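Mannan endo-1,4-beta-mannosidase (Mytilus edulis, PDB 2C0H) hydrolyses internal beta-1,4-mannosidic linkages in the backbones of mannans, galactomannans and glucomannans, acting on mannotetraose and longer oligosaccharides. Local coordinates at residues 49-54 and 105-110; 95-100 and 147-152. The protein carries 3 engineered substitutions. One frame throughout, in Å; residues are numbered along the deposited sequence.

Both interactions belong to the alpha/beta barrel of this monomeric glycoside hydrolase family 5 enzyme and lie on the same side of the chain's centre, their own centres about 12 Å apart. Along the chain their segments alternate: 49-54 lies on helix 40-56 and 95-100 on helix 89-102; next comes 105-110, leading into strand 106-113, then 147-152, from the last part of helix 131-149 into the turn after it. Interaction 1 fastens the first helix to the strand, and interaction 2 joins the second helix to the third. Ile105 N probably donates to Ala100 O and Ile107 packs against Tyr96 and Ala100, so the two contacts are joined through helix 89-102 outside the barrel wall.

Interaction 1: residues 49-54 and 105-110. Unlike the reference sequence in segment 49-54: Met54 (reference Ile).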
loop_
_atom_site.group_PDB
_atom_site.type_symbol
_atom_site.label_atom_id
_atom_site.label_comp_id
_atom_site.label_asym_id
_atom_site.label_seq_id
_atom_site.Cartn_x
_atom_site.Cartn_y
_atom_site.Cartn_z
ATOM N N SER A 49 -19.785 -7.647 -5.003
ATOM C CA SER A 49 -20.372 -8.137 -3.755
ATOM C C SER A 49 -19.535 -7.685 -2.554
ATOM O O SER A 49 -20.080 -7.407 -1.487
ATOM C CB SER A 49 -20.557 -9.654 -3.773
ATOM O OG SER A 49 -19.340 -10.341 -3.822
ATOM N N THR A 50 -18.210 -7.612 -2.725
ATOM C CA THR A 50 -17.319 -7.141 -1.656
ATOM C C THR A 50 -17.627 -5.677 -1.330
ATOM O O THR A 50 -17.688 -5.304 -0.156
ATOM C CB THR A 50 -15.820 -7.316 -2.032
ATOM O OG1 THR A 50 -15.514 -8.708 -2.183
ATOM C CG2 THR A 50 -14.914 -6.738 -0.981
ATOM N N LEU A 51 -17.796 -4.860 -2.363
ATOM C CA LEU A 51 -18.168 -3.453 -2.176
ATOM C C LEU A 51 -19.505 -3.292 -1.446
ATOM O O LEU A 51 -19.633 -2.434 -0.580
ATOM C CB LEU A 51 -18.245 -2.724 -3.512
ATOM C CG LEU A 51 -16.956 -2.538 -4.304
ATOM C CD1 LEU A 51 -17.315 -1.994 -5.681
ATOM C CD2 LEU A 51 -15.982 -1.612 -3.578
ATOM N N SER A 52 -20.490 -4.107 -1.819
ATOM C CA SER A 52 -21.817 -4.056 -1.200
ATOM C C SER A 52 -21.731 -4.389 0.285
ATOM O O SER A 52 -22.294 -3.659 1.122
ATOM C CB SER A 52 -22.777 -5.029 -1.892
ATOM O OG SER A 52 -24.060 -4.985 -1.279
ATOM N N ASP A 53 -21.047 -5.493 0.599
ATOM C CA ASP A 53 -20.810 -5.937 1.987
ATOM C C ASP A 53 -20.170 -4.820 2.806
ATOM O O ASP A 53 -20.593 -4.518 3.922
ATOM C CB ASP A 53 -19.873 -7.154 2.039
ATOM C CG ASP A 53 -20.519 -8.456 1.579
ATOM O OD1 ASP A 53 -21.733 -8.476 1.281
ATOM O OD2 ASP A 53 -19.779 -9.478 1.512
ATOM N N MET A 54 -19.130 -4.213 2.249
ATOM C CA MET A 54 -18.389 -3.194 2.970
ATOM C C MET A 54 -19.202 -1.943 3.220
ATOM O O MET A 54 -19.198 -1.441 4.338
ATOM C CB MET A 54 -17.083 -2.868 2.262
ATOM C CG MET A 54 -16.083 -3.983 2.411
ATOM S SD MET A 54 -14.549 -3.612 1.581
ATOM C CE MET A 54 -14.195 -2.000 2.301
ATOM N N ILE A 105 -16.913 4.085 -1.822
ATOM C CA ILE A 105 -15.671 3.436 -1.377
ATOM C C ILE A 105 -14.486 3.928 -2.208
ATOM O O ILE A 105 -14.616 4.060 -3.422
ATOM C CB ILE A 105 -15.831 1.909 -1.458
ATOM C CG1 ILE A 105 -16.776 1.464 -0.321
ATOM C CG2 ILE A 105 -14.504 1.222 -1.358
ATOM C CD1 ILE A 105 -17.164 0.009 -0.376
ATOM N N LEU A 106 -13.380 4.235 -1.531
ATOM C CA LEU A 106 -12.113 4.620 -2.174
ATOM C C LEU A 106 -11.234 3.405 -2.432
ATOM O O LEU A 106 -11.035 2.557 -1.552
ATOM C CB LEU A 106 -11.342 5.590 -1.282
ATOM C CG LEU A 106 -11.952 6.964 -1.045
ATOM C CD1 LEU A 106 -11.210 7.661 0.085
ATOM C CD2 LEU A 106 -11.919 7.824 -2.324
ATOM N N ILE A 107 -10.628 3.366 -3.614
ATOM C CA ILE A 107 -9.753 2.273 -3.995
ATOM C C ILE A 107 -8.277 2.681 -3.968
ATOM O O ILE A 107 -7.903 3.738 -4.496
ATOM C CB ILE A 107 -10.125 1.756 -5.433
ATOM C CG1 ILE A 107 -11.610 1.370 -5.536
ATOM C CG2 ILE A 107 -9.228 0.621 -5.888
ATOM C CD1 ILE A 107 -12.080 0.351 -4.514
ATOM N N PHE A 108 -7.447 1.817 -3.399
ATOM C CA PHE A 108 -5.991 1.965 -3.430
ATOM C C PHE A 108 -5.398 0.810 -4.232
ATOM O O PHE A 108 -5.546 -0.344 -3.851
ATOM C CB PHE A 108 -5.421 2.030 -2.016
ATOM C CG PHE A 108 -5.853 3.253 -1.275
ATOM C CD1 PHE A 108 -5.053 4.387 -1.268
ATOM C CD2 PHE A 108 -7.086 3.297 -0.651
ATOM C CE1 PHE A 108 -5.466 5.532 -0.629
ATOM C CE2 PHE A 108 -7.511 4.464 -0.010
ATOM C CZ PHE A 108 -6.676 5.558 0.021
ATOM N N PHE A 109 -4.743 1.116 -5.351
ATOM C CA PHE A 109 -4.121 0.108 -6.195
ATOM C C PHE A 109 -2.641 -0.116 -5.803
ATOM O O PHE A 109 -1.856 0.832 -5.694
ATOM C CB PHE A 109 -4.179 0.521 -7.675
ATOM C CG PHE A 109 -5.557 0.474 -8.295
ATOM C CD1 PHE A 109 -6.133 -0.744 -8.636
ATOM C CD2 PHE A 109 -6.229 1.632 -8.622
ATOM C CE1 PHE A 109 -7.374 -0.803 -9.249
ATOM C CE2 PHE A 109 -7.478 1.582 -9.226
ATOM C CZ PHE A 109 -8.046 0.364 -9.547
ATOM N N THR A 110 -2.255 -1.370 -5.578
ATOM C CA THR A 110 -0.865 -1.721 -5.250
ATOM C C THR A 110 -0.170 -2.253 -6.503
ATOM O O THR A 110 -0.593 -3.249 -7.085
ATOM C CB THR A 110 -0.792 -2.791 -4.138
ATOM O OG1 THR A 110 -1.519 -2.324 -3.006
ATOM C CG2 THR A 110 0.607 -3.052 -3.708
#
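Ile105, at the entrance to strand 106-113, pushes its side chain against one turn of helix 40-56. Its CD1 methyl lies 3.8 Å from CD2 of Leu51 and 3.9 Å from CB of Met54, so that the two helix residues, three apart in sequence, both touch the same methyl. The same CD1 comes within 3.5 Å of the Leu51 carbonyl O, bringing it close to the helix backbone. Leu51 and Ile105 cross obliquely, and the Leu51 CD2 methyl also meets the other branch of Ile105, CG2, at 3.9 Å. With chi1 at -72°, CG1 of Ile105 lies beside the backbone N, and the extended chi2 (173°) carries CD1 on to the helix. In the (beta/alpha)8 barrel this is the outer side of the wall, where helix 40-56 covers strands 61-68 and 106-113; Met54, which differs from the reference isoleucine, also touches Val62 of the former strand. Further along the strand the contact slackens: Leu51 CD2 and Ile107 CD1 are 4.5 Å apart, and Ile107 leans mainly on helix 89-102, touching Leu97. Ser52 points away from the strand and, like Ser49 and Asp53, is partly exposed, although Asp53 OD2 is held by Trp330 NE1.

Interaction 2: residues 95-100 and 147-152; sequences AYLHAA and NALKNE
Leu97 and Glu152 mark the closest backbone approach between helix 89-102 and the turn that follows helix 131-149, their CA atoms 7.0 Å apart. The apolar part of the contact centres on one methyl, Leu97 CD1, which touches CD2 of Leu149 at 4.0 Å and both CB and CG of Glu152 at 3.9 Å. The acidic residue thus lends its aliphatic stem to the hydrophobic layer, and Leu97 crosses it at a slant.

The polar part lies beside this, nearer the surface. Glu152 bends at chi2 (-65°), which turns its carboxylate toward the edge of the His98 ring; OE1 sits near the ring plane, 3.1 Å from CE1 and 3.2 Å from ND1 of His98. Ring and carboxylate planes are turned 57° apart. Glu152 OE2 is also 3.2 Å from CE1 of His98, while making a salt bridge with NH1 of Arg94, one turn earlier on the same helix as His98, and this positive charge probably helps to keep the buried acid ionised. The NH2 of Arg94 donates to Ala148 O. A leucine in place of Glu152 would probably leave the Arg94 guanidinium without its carboxylate mate and the His98 edge without a polar neighbour.

Among backbone bonds, Glu152 N donates to Leu149 O at 3.1 Å, closing a type I turn that brings Glu152 round to face Leu97. Adjacent outer helices joined in this way, just where the chain turns back toward the next strand, 155-162, belong to the helical layer of the (beta/alpha)8 barrel.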
loop_
_atom_site.group_PDB
_atom_site.type_symbol
_atom_site.label_atom_id
_atom_site.label_comp_id
_atom_site.label_asym_id
_atom_site.label_seq_id
_atom_site.Cartn_x
_atom_site.Cartn_y
_atom_site.Cartn_z
ATOM N N ALA A 95 -14.080 0.917 -14.822
ATOM C CA ALA A 95 -15.374 0.271 -14.530
ATOM C C ALA A 95 -15.452 -0.064 -13.050
ATOM O O ALA A 95 -16.502 0.110 -12.432
ATOM C CB ALA A 95 -15.574 -0.967 -15.361
ATOM N N TYR A 96 -14.353 -0.573 -12.500
ATOM C CA TYR A 96 -14.272 -0.889 -11.067
ATOM C C TYR A 96 -14.415 0.369 -10.235
ATOM O O TYR A 96 -15.146 0.396 -9.252
ATOM C CB TYR A 96 -12.969 -1.631 -10.723
ATOM C CG TYR A 96 -12.813 -2.025 -9.261
ATOM C CD1 TYR A 96 -13.849 -2.658 -8.571
ATOM C CD2 TYR A 96 -11.620 -1.819 -8.581
ATOM C CE1 TYR A 96 -13.696 -3.026 -7.236
ATOM C CE2 TYR A 96 -11.468 -2.190 -7.252
ATOM C CZ TYR A 96 -12.509 -2.796 -6.582
ATOM O OH TYR A 96 -12.338 -3.170 -5.251
ATOM N N LEU A 97 -13.712 1.422 -10.624
ATOM C CA LEU A 97 -13.838 2.695 -9.912
ATOM C C LEU A 97 -15.280 3.245 -9.932
ATOM O O LEU A 97 -15.722 3.813 -8.935
ATOM C CB LEU A 97 -12.825 3.722 -10.456
ATOM C CG LEU A 97 -11.361 3.429 -10.105
ATOM C CD1 LEU A 97 -10.450 4.281 -10.999
ATOM C CD2 LEU A 97 -11.039 3.673 -8.623
ATOM N N HIS A 98 -16.008 3.069 -11.041
ATOM C CA HIS A 98 -17.409 3.520 -11.123
ATOM C C HIS A 98 -18.280 2.702 -10.182
ATOM O O HIS A 98 -19.151 3.259 -9.530
ATOM C CB HIS A 98 -17.972 3.431 -12.535
ATOM C CG HIS A 98 -17.418 4.443 -13.487
ATOM N ND1 HIS A 98 -16.714 5.557 -13.084
ATOM C CD2 HIS A 98 -17.487 4.507 -14.835
ATOM C CE1 HIS A 98 -16.364 6.260 -14.150
ATOM N NE2 HIS A 98 -16.818 5.642 -15.224
ATOM N N ALA A 99 -18.041 1.398 -10.101
ATOM C CA ALA A 99 -18.749 0.548 -9.130
ATOM C C ALA A 99 -18.475 0.968 -7.684
ATOM O O ALA A 99 -19.394 1.042 -6.860
ATOM C CB ALA A 99 -18.373 -0.915 -9.345
ATOM N N ALA A 100 -17.217 1.261 -7.371
ATOM C CA ALA A 100 -16.826 1.699 -6.032
ATOM C C ALA A 100 -17.511 3.031 -5.682
ATOM O O ALA A 100 -18.021 3.207 -4.576
ATOM C CB ALA A 100 -15.304 1.832 -5.928
ATOM N N ASN A 147 -2.427 9.317 -15.184
ATOM C CA ASN A 147 -3.046 10.480 -15.821
ATOM C C ASN A 147 -4.508 10.222 -16.217
ATOM O O ASN A 147 -5.383 11.075 -16.038
ATOM C CB ASN A 147 -2.224 10.878 -17.050
ATOM C CG ASN A 147 -2.547 12.267 -17.535
ATOM O OD1 ASN A 147 -2.467 13.236 -16.778
ATOM N ND2 ASN A 147 -2.922 12.373 -18.795
ATOM N N ALA A 148 -4.787 9.030 -16.728
ATOM C CA ALA A 148 -6.116 8.682 -17.209
ATOM C C ALA A 148 -7.149 8.590 -16.078
ATOM O O ALA A 148 -8.316 8.899 -16.281
ATOM C CB ALA A 148 -6.071 7.364 -17.968
ATOM N N LEU A 149 -6.715 8.128 -14.912
ATOM C CA LEU A 149 -7.628 7.848 -13.784
ATOM C C LEU A 149 -7.724 8.933 -12.712
ATOM O O LEU A 149 -8.526 8.820 -11.777
ATOM C CB LEU A 149 -7.213 6.533 -13.129
ATOM C CG LEU A 149 -7.288 5.342 -14.072
ATOM C CD1 LEU A 149 -6.694 4.109 -13.422
ATOM C CD2 LEU A 149 -8.714 5.059 -14.519
ATOM N N LYS A 150 -6.945 10.000 -12.837
ATOM C CA LYS A 150 -6.854 10.998 -11.768
ATOM C C LYS A 150 -8.141 11.760 -11.436
ATOM O O LYS A 150 -8.257 12.295 -10.338
ATOM C CB LYS A 150 -5.737 11.993 -12.063
ATOM C CG LYS A 150 -5.958 12.843 -13.267
ATOM C CD LYS A 150 -4.739 13.680 -13.513
ATOM C CE LYS A 150 -4.882 14.447 -14.778
ATOM N NZ LYS A 150 -3.667 15.282 -15.030
ATOM N N ASN A 151 -9.101 11.815 -12.354
ATOM C CA ASN A 151 -10.356 12.530 -12.081
ATOM C C ASN A 151 -11.476 11.609 -11.595
ATOM O O ASN A 151 -12.614 12.047 -11.414
ATOM C CB ASN A 151 -10.797 13.338 -13.306
ATOM C CG ASN A 151 -9.797 14.426 -13.686
ATOM O OD1 ASN A 151 -9.271 15.137 -12.827
ATOM N ND2 ASN A 151 -9.535 14.565 -14.989
ATOM N N GLU A 152 -11.160 10.336 -11.370
ATOM C CA GLU A 152 -12.155 9.408 -10.842
ATOM C C GLU A 152 -12.306 9.620 -9.353
ATOM O O GLU A 152 -11.334 9.525 -8.613
ATOM C CB GLU A 152 -11.752 7.963 -11.127
ATOM C CG GLU A 152 -11.871 7.582 -12.594
ATOM C CD GLU A 152 -13.316 7.606 -13.085
ATOM O OE1 GLU A 152 -14.246 7.480 -12.251
ATOM O OE2 GLU A 152 -13.540 7.764 -14.309
#